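Local coordinates for protein heroin esterase (Rhodococcus sp., PDB 1LZL) that probably hydrolyses acetyl esters, heroin among them, as an alpha/beta hydrolase with a serine nucleophile, at residues 21-26 and 211-216; 124-129 and 220-225; 190-195 and 239-244. All coordinates share one frame; numbering follows the deposited sequence.

Interaction 1: residues 21-26 and 211-216; sequences VDFADL and RPNAIL
The carboxamide of Asn213, reaching out from the first turns of helix 211-222, meets the backbone of 21-26 end-on and bonds to it through both of its polar atoms. With chi2 near zero (-7°), ND2 and OD1 are presented to two backbone groups two residues apart. ND2 donates a hydrogen bond to Val21 O at 2.8 Å, lying nearly along the C=O axis and with that oxygen in the amide plane. OD1 accepts from Phe23 N at 3.1 Å; the N-H points almost straight at it (169°), although the donor sits above the carbonyl plane instead of on a lone pair. Phe23 and Asn213 cross at about a right angle, their ring and amide planes 48° apart, and Phe23 CB comes within 3.4 Å of Asn213 OD1. One turn further along the helix, Leu216 adds the apolar half: its CD2 lies 3.6 Å from Phe23 CB and 4.0 Å from Ala24 CB, while its CB sits at the edge of the Phe23 ring. Trp209 also meets that ring, edge-to-face. An alanine in place of Asn213 would remove both hydrogen bonds of the carboxamide and would probably let the loop at Val21 and Phe23 shift on the helix. The loop itself is shaped by a type I turn from Asp22 to Asp25, with Asp25 as N-cap of helix 26-41. Side-chain amide pairing of this kind, one Asn matching a backbone C=O and N-H, here ties the N-terminal region to a helix of the alpha/beta hydrolase fold.

Interaction 2: residues 124-129 and 220-225; sequences TTFPGP and YYLGES
The C-terminal end of helix 211-222 meets the loop leading into helix 128-142 in the alpha/beta hydrolase fold. The last turn of the former offers a carbonyl that no longer has to serve its own helix, and Tyr221 O takes the backbone N of Phe126 at 2.8 Å. The bond is straight (165° at the hydrogen) and runs nearly along the C=O axis. Beside it, Thr125 CB touches the same oxygen, and CG2, anti to its own carbonyl carbon, rests on Tyr220 O at 3.6 Å. Gly223 ends the helix with a positive phi of 98°; a side chain there would be jammed against the preceding carbonyl and would also press on Thr125 CG2, so glycine suits the turn.

The aromatic pair makes up the other half of the contact. CG of Phe126 and CG of Tyr221 are each anti to their backbone N, and the two side chains cross obliquely in an offset edge-to-face pair, the edge of Phe126 directed at the face of Tyr221 with planes 81° apart and centroids 5.7 Å apart. Phe126 CB stands over the same Tyr221 face, 4.1 Å from the centroid, as a CH-pi contact, while Pro129 CG lies in plane at the ring edge, 3.8 Å from Tyr221 CE1. Pro127, joined by a cis peptide, lays its CB over the centre of one face of the Phe126 ring. Leu222 CD2 completes the packing against Phe126 CB, and Phe90 stacks on Tyr221 from outside the two segments. A single water bridges the backbones, donating to Phe126 O at 2.8 Å and to Leu222 O at 2.7 Å.

Interaction 3: residues 190-195 and 239-244; sequences ELDDRL and APSRAT
From CB of Arg242, on the 3-10 turn at 240-242, the chain turns so that CG is anti to the carbonyl carbon (chi1 -70°) and runs extended from CG to NE. CG lies over the centre of one face of the Arg194 guanidinium, 4.0 Å from Arg194 CZ. CD passes 3.7 Å from Asp193 OD1. At the tip, the grip on Asp193 is side-on and nearly coplanar (22°): NE reaches Asp193 OD1 at 2.7 Å and NH2 reaches Asp193 OD2 at 2.9 Å, each on a syn lone pair. NH2 also packs on Arg194 CG at 3.4 Å, and Arg194 CD covers a face of the Arg242 guanidinium. Weak hydrogen bonds run from NH1 to Asp231 O and from NH2 to Pro229 O. The like charges at Arg194 NE and Arg242 NE, 4.4 Å apart, are probably made tolerable by separate carboxylates, since Arg194 holds Asp192 in a second side-on salt bridge. Behind the ion pairs, Ser241 N donates to Leu191 O at 3.1 Å. This joins the loop after strand 183-187 to the one before strand 252-257, with Leu191 and Pro240 packed against Ala167 of helix 161-176 and Tyr269 of helix 263-275.

Helix 211-222 runs through interactions 1 and 2, its start meeting 21-26 and its end meeting 124-129; their centres are about 15 Å apart. Tyr220 joins them directly, its OH lying 2.5 Å from Phe23 O, a probable hydrogen bond. Interaction 3 touches the first turns of the same helix through Leu195, whose O lies 2.9 Å from Arg211 NH1, and its Asp193 CB lies 4.3 Å from Leu222 CD1 of interaction 2. The probable catalytic triad, Ser160, His290 and Asp260, lies near, without touching, the side chain of Asn213, and Glu190 is backbone hydrogen-bonded to Ser160, so interactions 1 and 3 both border the active-site region.

Interaction 1: residues 21-26 and 211-216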
ATOM      1  N   VAL A  21     -13.148   9.636   8.852  1.00 23.51           N
ATOM      2  CA  VAL A  21     -13.400   8.896   7.607  1.00 23.36           C
ATOM      3  C   VAL A  21     -14.152   7.634   8.000  1.00 21.48           C
ATOM      4  O   VAL A  21     -13.583   6.618   8.338  1.00 25.90           O
ATOM      5  CB  VAL A  21     -12.085   8.572   6.904  1.00 24.08           C
ATOM      6  CG1 VAL A  21     -12.349   7.776   5.637  1.00 22.64           C
ATOM      7  CG2 VAL A  21     -11.376   9.876   6.615  1.00 25.14           C
ATOM      8  N   ASP A  22     -15.470   7.786   7.999  1.00 21.70           N
ATOM      9  CA  ASP A  22     -16.289   6.699   8.509  1.00 21.52           C
ATOM     10  C   ASP A  22     -16.800   5.821   7.365  1.00 21.85           C
ATOM     11  O   ASP A  22     -17.604   6.298   6.550  1.00 21.75           O
ATOM     12  CB  ASP A  22     -17.424   7.320   9.337  1.00 29.03           C
ATOM     13  CG  ASP A  22     -18.753   6.594   9.225  1.00 42.58           C
ATOM     14  OD1 ASP A  22     -18.789   5.340   9.254  1.00 62.74           O
ATOM     15  OD2 ASP A  22     -19.785   7.313   9.114  1.00 48.51           O
ATOM     16  N   PHE A  23     -16.365   4.551   7.359  1.00 19.19           N
ATOM     17  CA  PHE A  23     -16.747   3.623   6.322  1.00 15.77           C
ATOM     18  C   PHE A  23     -18.214   3.325   6.290  1.00 18.01           C
ATOM     19  O   PHE A  23     -18.735   2.761   5.342  1.00 22.82           O
ATOM     20  CB  PHE A  23     -15.950   2.274   6.505  1.00 17.56           C
ATOM     21  CG  PHE A  23     -14.736   2.371   5.595  1.00 15.99           C
ATOM     22  CD1 PHE A  23     -14.062   3.578   5.477  1.00 16.97           C
ATOM     23  CD2 PHE A  23     -14.274   1.286   4.841  1.00 15.87           C
ATOM     24  CE1 PHE A  23     -12.979   3.727   4.647  1.00 19.67           C
ATOM     25  CE2 PHE A  23     -13.189   1.443   3.987  1.00 12.95           C
ATOM     26  CZ  PHE A  23     -12.557   2.649   3.879  1.00 16.12           C
ATOM     27  N   ALA A  24     -18.947   3.668   7.340  1.00 21.01           N
ATOM     28  CA  ALA A  24     -20.354   3.259   7.346  1.00 25.85           C
ATOM     29  C   ALA A  24     -21.126   4.037   6.291  1.00 26.52           C
ATOM     30  O   ALA A  24     -22.128   3.571   5.740  1.00 35.76           O
ATOM     31  CB  ALA A  24     -20.898   3.420   8.754  1.00 27.84           C
ATOM     32  N   ASP A  25     -20.657   5.239   5.992  1.00 28.33           N
ATOM     33  CA  ASP A  25     -21.298   6.100   4.996  1.00 29.16           C
ATOM     34  C   ASP A  25     -20.232   6.260   3.910  1.00 33.54           C
ATOM     35  O   ASP A  25     -19.436   7.199   3.935  1.00 26.08           O
ATOM     36  CB  ASP A  25     -21.727   7.474   5.481  1.00 29.50           C
ATOM     37  CG  ASP A  25     -22.361   8.318   4.399  1.00 29.23           C
ATOM     38  OD1 ASP A  25     -22.568   7.836   3.285  1.00 41.67           O
ATOM     39  OD2 ASP A  25     -22.728   9.494   4.682  1.00 46.50           O
ATOM     40  N   LEU A  26     -20.247   5.304   2.995  1.00 25.48           N
ATOM     41  CA  LEU A  26     -19.181   5.315   1.993  1.00 24.46           C
ATOM     42  C   LEU A  26     -19.196   6.539   1.102  1.00 26.83           C
ATOM     43  O   LEU A  26     -18.100   7.060   0.866  1.00 26.07           O
ATOM     44  CB  LEU A  26     -19.301   4.034   1.173  1.00 28.17           C
ATOM     45  CG  LEU A  26     -18.028   3.548   0.540  1.00 22.91           C
ATOM     46  CD1 LEU A  26     -16.833   3.589   1.494  1.00 19.23           C
ATOM     47  CD2 LEU A  26     -18.256   2.138  -0.009  1.00 21.86           C
ATOM     48  N   ARG A 211     -11.169  -0.448  14.787  1.00 12.50           N
ATOM     49  CA  ARG A 211     -11.833  -1.715  14.563  1.00 11.66           C
ATOM     50  C   ARG A 211     -13.157  -1.549  13.786  1.00 12.03           C
ATOM     51  O   ARG A 211     -13.395  -2.338  12.854  1.00 12.23           O
ATOM     52  CB  ARG A 211     -12.031  -2.394  15.906  1.00 13.99           C
ATOM     53  CG  ARG A 211     -12.569  -3.822  15.715  1.00 13.22           C
ATOM     54  CD  ARG A 211     -12.831  -4.425  17.100  1.00 14.71           C
ATOM     55  NE  ARG A 211     -13.443  -5.739  16.883  1.00 12.88           N
ATOM     56  CZ  ARG A 211     -12.726  -6.822  16.631  1.00 13.51           C
ATOM     57  NH1 ARG A 211     -11.397  -6.805  16.570  1.00 15.50           N
ATOM     58  NH2 ARG A 211     -13.313  -7.996  16.428  1.00 14.50           N
ATOM     59  N   PRO A 212     -14.027  -0.608  14.064  1.00 12.99           N
ATOM     60  CA  PRO A 212     -15.220  -0.445  13.221  1.00 12.52           C
ATOM     61  C   PRO A 212     -14.903  -0.256  11.750  1.00 14.50           C
ATOM     62  O   PRO A 212     -15.578  -0.906  10.907  1.00 13.64           O
ATOM     63  CB  PRO A 212     -15.915   0.799  13.821  1.00 12.59           C
ATOM     64  CG  PRO A 212     -15.526   0.709  15.260  1.00 13.33           C
ATOM     65  CD  PRO A 212     -14.061   0.328  15.226  1.00 13.12           C
ATOM     66  N   ASN A 213     -13.939   0.587  11.396  1.00 12.11           N
ATOM     67  CA  ASN A 213     -13.587   0.688   9.969  1.00 11.73           C
ATOM     68  C   ASN A 213     -13.021  -0.610   9.422  1.00 11.46           C
ATOM     69  O   ASN A 213     -13.276  -0.943   8.245  1.00 12.04           O
ATOM     70  CB  ASN A 213     -12.606   1.847   9.718  1.00 12.83           C
ATOM     71  CG  ASN A 213     -13.263   3.185   9.524  1.00 13.40           C
ATOM     72  OD1 ASN A 213     -14.526   3.242   9.440  1.00 14.87           O
ATOM     73  ND2 ASN A 213     -12.504   4.263   9.401  1.00 14.00           N
ATOM     74  N   ALA A 214     -12.213  -1.332  10.212  1.00 11.71           N
ATOM     75  CA  ALA A 214     -11.623  -2.592   9.758  1.00 12.24           C
ATOM     76  C   ALA A 214     -12.681  -3.603   9.361  1.00 12.69           C
ATOM     77  O   ALA A 214     -12.630  -4.246   8.303  1.00 12.12           O
ATOM     78  CB  ALA A 214     -10.681  -3.177  10.842  1.00 12.87           C
ATOM     79  N   ILE A 215     -13.758  -3.728  10.194  1.00 12.38           N
ATOM     80  CA  ILE A 215     -14.818  -4.675   9.875  1.00 12.56           C
ATOM     81  C   ILE A 215     -15.471  -4.334   8.539  1.00 12.79           C
ATOM     82  O   ILE A 215     -15.696  -5.188   7.701  1.00 15.08           O
ATOM     83  CB  ILE A 215     -15.881  -4.676  11.008  1.00 13.56           C
ATOM     84  CG1 ILE A 215     -15.294  -5.245  12.314  1.00 15.17           C
ATOM     85  CG2 ILE A 215     -17.156  -5.362  10.555  1.00 17.11           C
ATOM     86  CD1 ILE A 215     -16.116  -4.901  13.570  1.00 15.77           C
ATOM     87  N   LEU A 216     -15.809  -3.066   8.371  1.00 13.24           N
ATOM     88  CA  LEU A 216     -16.504  -2.595   7.171  1.00 12.27           C
ATOM     89  C   LEU A 216     -15.585  -2.749   5.965  1.00 11.95           C
ATOM     90  O   LEU A 216     -16.055  -3.137   4.858  1.00 13.67           O
ATOM     91  CB  LEU A 216     -16.941  -1.131   7.298  1.00 15.20           C
ATOM     92  CG  LEU A 216     -18.263  -0.891   8.077  1.00 23.12           C
ATOM     93  CD1 LEU A 216     -18.526  -2.017   9.043  1.00 39.50           C
ATOM     94  CD2 LEU A 216     -18.210   0.485   8.681  1.00 21.22           C
TER

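Interaction 2: residues 124-129 and 220-225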
ATOM      1  N   THR A 124     -16.445  -3.519  -7.042  1.00 11.93           N
ATOM      2  CA  THR A 124     -15.668  -4.649  -7.547  1.00 10.65           C
ATOM      3  C   THR A 124     -15.073  -5.373  -6.347  1.00 10.65           C
ATOM      4  O   THR A 124     -14.197  -4.844  -5.664  1.00 13.98           O
ATOM      5  CB  THR A 124     -14.526  -4.195  -8.440  1.00 12.44           C
ATOM      6  OG1 THR A 124     -15.038  -3.452  -9.546  1.00 12.01           O
ATOM      7  CG2 THR A 124     -13.789  -5.399  -9.034  1.00 12.89           C
ATOM      8  N   THR A 125     -15.571  -6.563  -6.027  1.00 11.35           N
ATOM      9  CA  THR A 125     -15.056  -7.276  -4.873  1.00 11.17           C
ATOM     10  C   THR A 125     -13.867  -8.139  -5.259  1.00 10.01           C
ATOM     11  O   THR A 125     -13.597  -8.360  -6.442  1.00 11.03           O
ATOM     12  CB  THR A 125     -16.136  -8.169  -4.237  1.00 12.72           C
ATOM     13  OG1 THR A 125     -16.710  -8.963  -5.282  1.00 15.56           O
ATOM     14  CG2 THR A 125     -17.231  -7.291  -3.632  1.00 15.89           C
ATOM     15  N   PHE A 126     -13.161  -8.599  -4.222  1.00 10.81           N
ATOM     16  CA  PHE A 126     -12.114  -9.593  -4.472  1.00 11.07           C
ATOM     17  C   PHE A 126     -12.649 -10.707  -5.349  1.00 12.25           C
ATOM     18  O   PHE A 126     -13.812 -11.115  -5.095  1.00 14.25           O
ATOM     19  CB  PHE A 126     -11.645 -10.134  -3.084  1.00 12.11           C
ATOM     20  CG  PHE A 126     -10.520 -11.163  -3.320  1.00 10.93           C
ATOM     21  CD1 PHE A 126      -9.216 -10.677  -3.405  1.00 10.73           C
ATOM     22  CD2 PHE A 126     -10.765 -12.524  -3.437  1.00 11.31           C
ATOM     23  CE1 PHE A 126      -8.196 -11.611  -3.704  1.00 11.39           C
ATOM     24  CE2 PHE A 126      -9.779 -13.445  -3.758  1.00 11.64           C
ATOM     25  CZ  PHE A 126      -8.462 -12.963  -3.858  1.00 11.97           C
ATOM     26  N   PRO A 127     -11.933 -11.227  -6.332  1.00 11.19           N
ATOM     27  CA  PRO A 127     -10.519 -10.971  -6.610  1.00 10.86           C
ATOM     28  C   PRO A 127     -10.183  -9.769  -7.474  1.00 10.36           C
ATOM     29  O   PRO A 127      -9.003  -9.556  -7.797  1.00 10.85           O
ATOM     30  CB  PRO A 127     -10.140 -12.248  -7.403  1.00 13.28           C
ATOM     31  CG  PRO A 127     -11.398 -12.552  -8.163  1.00 13.46           C
ATOM     32  CD  PRO A 127     -12.531 -12.242  -7.228  1.00 14.27           C
ATOM     33  N   GLY A 128     -11.170  -8.978  -7.872  1.00 10.21           N
ATOM     34  CA  GLY A 128     -10.897  -7.947  -8.887  1.00 10.34           C
ATOM     35  C   GLY A 128      -9.749  -7.014  -8.603  1.00  8.84           C
ATOM     36  O   GLY A 128      -8.900  -6.770  -9.442  1.00  9.87           O
ATOM     37  N   PRO A 129      -9.757  -6.393  -7.417  1.00  9.72           N
ATOM     38  CA  PRO A 129      -8.691  -5.410  -7.152  1.00  9.65           C
ATOM     39  C   PRO A 129      -7.303  -6.020  -7.184  1.00  9.44           C
ATOM     40  O   PRO A 129      -6.378  -5.366  -7.722  1.00  9.61           O
ATOM     41  CB  PRO A 129      -9.051  -4.851  -5.755  1.00 10.83           C
ATOM     42  CG  PRO A 129     -10.562  -4.977  -5.754  1.00 11.70           C
ATOM     43  CD  PRO A 129     -10.764  -6.390  -6.355  1.00 10.72           C
ATOM     44  N   TYR A 220     -16.686  -4.894   2.683  1.00 11.24           N
ATOM     45  CA  TYR A 220     -16.786  -4.317   1.342  1.00 10.78           C
ATOM     46  C   TYR A 220     -15.928  -5.091   0.349  1.00  9.95           C
ATOM     47  O   TYR A 220     -16.388  -5.354  -0.773  1.00 11.81           O
ATOM     48  CB  TYR A 220     -16.311  -2.863   1.351  1.00 11.90           C
ATOM     49  CG  TYR A 220     -17.226  -1.926   2.097  1.00 13.71           C
ATOM     50  CD1 TYR A 220     -18.601  -2.128   2.113  1.00 18.85           C
ATOM     51  CD2 TYR A 220     -16.698  -0.837   2.747  1.00 15.19           C
ATOM     52  CE1 TYR A 220     -19.386  -1.208   2.823  1.00 23.61           C
ATOM     53  CE2 TYR A 220     -17.467   0.084   3.460  1.00 15.61           C
ATOM     54  CZ  TYR A 220     -18.820  -0.130   3.472  1.00 20.20           C
ATOM     55  OH  TYR A 220     -19.608   0.758   4.171  1.00 22.90           O
ATOM     56  N   TYR A 221     -14.701  -5.420   0.749  1.00  9.95           N
ATOM     57  CA  TYR A 221     -13.767  -6.059  -0.200  1.00  9.89           C
ATOM     58  C   TYR A 221     -14.132  -7.497  -0.543  1.00 10.85           C
ATOM     59  O   TYR A 221     -14.079  -7.921  -1.699  1.00 11.05           O
ATOM     60  CB  TYR A 221     -12.389  -6.043   0.493  1.00  9.15           C
ATOM     61  CG  TYR A 221     -11.218  -6.524  -0.337  1.00  9.28           C
ATOM     62  CD1 TYR A 221     -11.093  -6.245  -1.696  1.00 10.41           C
ATOM     63  CD2 TYR A 221     -10.208  -7.242   0.282  1.00 10.07           C
ATOM     64  CE1 TYR A 221      -9.987  -6.706  -2.403  1.00  9.78           C
ATOM     65  CE2 TYR A 221      -9.093  -7.703  -0.398  1.00 10.18           C
ATOM     66  CZ  TYR A 221      -9.006  -7.417  -1.766  1.00 11.01           C
ATOM     67  OH  TYR A 221      -7.892  -7.851  -2.490  1.00 13.08           O
ATOM     68  N   LEU A 222     -14.490  -8.294   0.471  1.00 11.32           N
ATOM     69  CA  LEU A 222     -14.710  -9.718   0.229  1.00 13.12           C
ATOM     70  C   LEU A 222     -16.151 -10.017  -0.207  1.00 13.01           C
ATOM     71  O   LEU A 222     -16.348 -11.086  -0.822  1.00 15.43           O
ATOM     72  CB  LEU A 222     -14.354 -10.491   1.501  1.00 12.56           C
ATOM     73  CG  LEU A 222     -12.847 -10.281   1.889  1.00 11.74           C
ATOM     74  CD1 LEU A 222     -12.513 -11.117   3.110  1.00 16.40           C
ATOM     75  CD2 LEU A 222     -11.912 -10.606   0.731  1.00 15.22           C
ATOM     76  N   GLY A 223     -17.074  -9.097   0.055  1.00 11.97           N
ATOM     77  CA  GLY A 223     -18.412  -9.246  -0.523  1.00 15.80           C
ATOM     78  C   GLY A 223     -19.474  -9.857   0.393  1.00 19.45           C
ATOM     79  O   GLY A 223     -19.203 -10.305   1.512  1.00 24.31           O
ATOM     80  N   GLU A 224     -20.706  -9.867  -0.112  1.00 20.22           N
ATOM     81  CA  GLU A 224     -21.900 -10.080   0.704  1.00 18.45           C
ATOM     82  C   GLU A 224     -22.036 -11.540   1.114  1.00 22.26           C
ATOM     83  O   GLU A 224     -22.878 -11.906   1.962  1.00 28.93           O
ATOM     84  CB  GLU A 224     -23.148  -9.591  -0.024  1.00 19.00           C
ATOM     85  CG  GLU A 224     -23.114  -8.089  -0.385  1.00 27.74           C
ATOM     86  CD  GLU A 224     -23.443  -7.254   0.848  1.00 28.65           C
ATOM     87  OE1 GLU A 224     -23.531  -7.894   1.925  1.00 24.77           O
ATOM     88  OE2 GLU A 224     -23.594  -6.009   0.733  1.00 31.76           O
ATOM     89  N   SER A 225     -21.207 -12.400   0.558  1.00 24.38           N
ATOM     90  CA  SER A 225     -21.107 -13.818   0.863  1.00 27.70           C
ATOM     91  C   SER A 225     -20.129 -14.153   1.973  1.00 28.05           C
ATOM     92  O   SER A 225     -20.184 -15.163   2.677  1.00 39.31           O
ATOM     93  CB  SER A 225     -20.534 -14.534  -0.376  1.00 29.94           C
ATOM     94  OG  SER A 225     -20.097 -15.859  -0.116  1.00 45.88           O
TER
HETATM   95  O   HOH W   1     -14.545 -12.053  -2.548  1.00 27.36           O

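Interaction 3: residues 190-195 and 239-244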
ATOM      1  N   GLU A 190      -2.659  -3.638   5.473  1.00  7.51           N
ATOM      2  CA  GLU A 190      -3.908  -4.267   5.890  1.00  7.59           C
ATOM      3  C   GLU A 190      -3.895  -5.684   5.333  1.00  8.44           C
ATOM      4  O   GLU A 190      -4.090  -5.891   4.123  1.00  9.20           O
ATOM      5  CB  GLU A 190      -5.077  -3.446   5.362  1.00  9.96           C
ATOM      6  CG  GLU A 190      -6.448  -3.988   5.749  1.00 10.63           C
ATOM      7  CD  GLU A 190      -7.582  -3.118   5.253  1.00 10.06           C
ATOM      8  OE1 GLU A 190      -7.361  -2.129   4.542  1.00 10.99           O
ATOM      9  OE2 GLU A 190      -8.732  -3.484   5.614  1.00 10.69           O
ATOM     10  N   LEU A 191      -3.639  -6.669   6.225  1.00  8.30           N
ATOM     11  CA  LEU A 191      -3.233  -8.019   5.789  1.00  8.38           C
ATOM     12  C   LEU A 191      -4.151  -9.154   6.245  1.00  8.59           C
ATOM     13  O   LEU A 191      -4.144 -10.225   5.668  1.00  9.42           O
ATOM     14  CB  LEU A 191      -1.825  -8.332   6.312  1.00  8.93           C
ATOM     15  CG  LEU A 191      -0.684  -7.448   5.791  1.00  7.85           C
ATOM     16  CD1 LEU A 191       0.550  -7.619   6.672  1.00  8.96           C
ATOM     17  CD2 LEU A 191      -0.389  -7.753   4.335  1.00 10.38           C
ATOM     18  N   ASP A 192      -4.910  -8.914   7.333  1.00 10.09           N
ATOM     19  CA  ASP A 192      -5.604 -10.043   7.984  1.00 11.17           C
ATOM     20  C   ASP A 192      -7.054  -9.708   8.266  1.00 10.57           C
ATOM     21  O   ASP A 192      -7.306  -8.768   9.022  1.00 12.20           O
ATOM     22  CB  ASP A 192      -4.846 -10.322   9.303  1.00 12.35           C
ATOM     23  CG  ASP A 192      -5.231 -11.643   9.945  1.00 13.99           C
ATOM     24  OD1 ASP A 192      -6.316 -12.152   9.554  1.00 14.64           O
ATOM     25  OD2 ASP A 192      -4.509 -12.164  10.816  1.00 17.24           O
ATOM     26  N   ASP A 193      -7.992 -10.433   7.656  1.00 11.58           N
ATOM     27  CA  ASP A 193      -9.413 -10.108   7.820  1.00 11.37           C
ATOM     28  C   ASP A 193      -9.935 -10.578   9.169  1.00 12.56           C
ATOM     29  O   ASP A 193     -11.066 -10.222   9.496  1.00 13.34           O
ATOM     30  CB  ASP A 193     -10.243 -10.764   6.709  1.00 11.12           C
ATOM     31  CG  ASP A 193     -10.075 -12.267   6.748  1.00 12.59           C
ATOM     32  OD1 ASP A 193      -8.962 -12.792   6.590  1.00 13.30           O
ATOM     33  OD2 ASP A 193     -11.119 -12.923   6.966  1.00 15.58           O
ATOM     34  N   ARG A 194      -9.163 -11.361   9.895  1.00 12.96           N
ATOM     35  CA  ARG A 194      -9.744 -12.040  11.076  1.00 12.61           C
ATOM     36  C   ARG A 194      -9.859 -11.101  12.246  1.00 13.07           C
ATOM     37  O   ARG A 194     -10.652 -11.411  13.174  1.00 16.25           O
ATOM     38  CB  ARG A 194      -8.887 -13.254  11.419  1.00 15.38           C
ATOM     39  CG  ARG A 194      -9.011 -14.310  10.353  1.00 15.07           C
ATOM     40  CD  ARG A 194      -7.957 -15.371  10.422  1.00 16.86           C
ATOM     41  NE  ARG A 194      -6.600 -14.856  10.267  1.00 14.71           N
ATOM     42  CZ  ARG A 194      -5.502 -15.591  10.235  1.00 16.48           C
ATOM     43  NH1 ARG A 194      -5.525 -16.916  10.332  1.00 20.95           N
ATOM     44  NH2 ARG A 194      -4.335 -14.972  10.084  1.00 18.97           N
ATOM     45  N   LEU A 195      -9.161  -9.993  12.327  1.00 12.59           N
ATOM     46  CA  LEU A 195      -9.369  -8.983  13.391  1.00 13.86           C
ATOM     47  C   LEU A 195      -9.181  -9.564  14.793  1.00 14.73           C
ATOM     48  O   LEU A 195      -9.916  -9.186  15.711  1.00 16.02           O
ATOM     49  CB  LEU A 195     -10.720  -8.249  13.219  1.00 14.69           C
ATOM     50  CG  LEU A 195     -11.076  -7.847  11.776  1.00 14.48           C
ATOM     51  CD1 LEU A 195     -12.359  -7.001  11.726  1.00 16.53           C
ATOM     52  CD2 LEU A 195      -9.938  -7.101  11.103  1.00 16.23           C
ATOM     53  N   ALA A 239      -6.123 -11.979   1.861  1.00 11.05           N
ATOM     54  CA  ALA A 239      -5.659 -11.752   3.232  1.00 10.96           C
ATOM     55  C   ALA A 239      -4.327 -12.474   3.403  1.00 10.61           C
ATOM     56  O   ALA A 239      -4.325 -13.663   3.828  1.00 11.67           O
ATOM     57  CB  ALA A 239      -6.686 -12.262   4.259  1.00 10.81           C
ATOM     58  N   PRO A 240      -3.233 -11.861   3.001  1.00  9.54           N
ATOM     59  CA  PRO A 240      -1.917 -12.508   3.029  1.00 10.89           C
ATOM     60  C   PRO A 240      -1.553 -13.091   4.382  1.00 11.62           C
ATOM     61  O   PRO A 240      -0.778 -14.068   4.410  1.00 11.45           O
ATOM     62  CB  PRO A 240      -0.983 -11.354   2.624  1.00  9.98           C
ATOM     63  CG  PRO A 240      -1.847 -10.546   1.667  1.00  8.77           C
ATOM     64  CD  PRO A 240      -3.198 -10.529   2.322  1.00  8.89           C
ATOM     65  N   SER A 241      -2.062 -12.567   5.500  1.00 10.78           N
ATOM     66  CA  SER A 241      -1.732 -13.190   6.784  1.00 12.89           C
ATOM     67  C   SER A 241      -2.186 -14.652   6.841  1.00 12.72           C
ATOM     68  O   SER A 241      -1.629 -15.399   7.662  1.00 14.59           O
ATOM     69  CB  SER A 241      -2.415 -12.409   7.908  1.00 11.89           C
ATOM     70  OG  SER A 241      -1.942 -11.060   7.957  1.00 10.93           O
ATOM     71  N   ARG A 242      -3.170 -15.033   6.034  1.00 11.91           N
ATOM     72  CA  ARG A 242      -3.597 -16.460   6.010  1.00 12.59           C
ATOM     73  C   ARG A 242      -2.628 -17.341   5.264  1.00 14.17           C
ATOM     74  O   ARG A 242      -2.747 -18.590   5.332  1.00 17.69           O
ATOM     75  CB  ARG A 242      -4.997 -16.531   5.406  1.00 14.77           C
ATOM     76  CG  ARG A 242      -6.060 -15.932   6.331  1.00 14.37           C
ATOM     77  CD  ARG A 242      -7.409 -16.040   5.635  1.00 13.66           C
ATOM     78  NE  ARG A 242      -8.542 -15.497   6.371  1.00 13.88           N
ATOM     79  CZ  ARG A 242      -9.501 -16.230   6.937  1.00 19.20           C
ATOM     80  NH1 ARG A 242      -9.456 -17.562   6.884  1.00 24.27           N
ATOM     81  NH2 ARG A 242     -10.503 -15.649   7.564  1.00 17.64           N
ATOM     82  N   ALA A 243      -1.656 -16.802   4.545  1.00 12.22           N
ATOM     83  CA  ALA A 243      -0.734 -17.733   3.885  1.00 12.58           C
ATOM     84  C   ALA A 243       0.178 -18.465   4.851  1.00 15.18           C
ATOM     85  O   ALA A 243       0.684 -17.852   5.771  1.00 20.16           O
ATOM     86  CB  ALA A 243       0.171 -16.926   2.963  1.00 14.63           C
ATOM     87  N   THR A 244       0.434 -19.738   4.627  1.00 17.57           N
ATOM     88  CA  THR A 244       1.294 -20.525   5.488  1.00 19.87           C
ATOM     89  C   THR A 244       2.707 -20.701   4.935  1.00 19.96           C
ATOM     90  O   THR A 244       3.642 -21.011   5.684  1.00 22.85           O
ATOM     91  CB  THR A 244       0.677 -21.938   5.721  1.00 29.03           C
ATOM     92  OG1 THR A 244       0.425 -22.545   4.452  1.00 30.79           O
ATOM     93  CG2 THR A 244      -0.629 -21.786   6.469  1.00 35.93           C
TER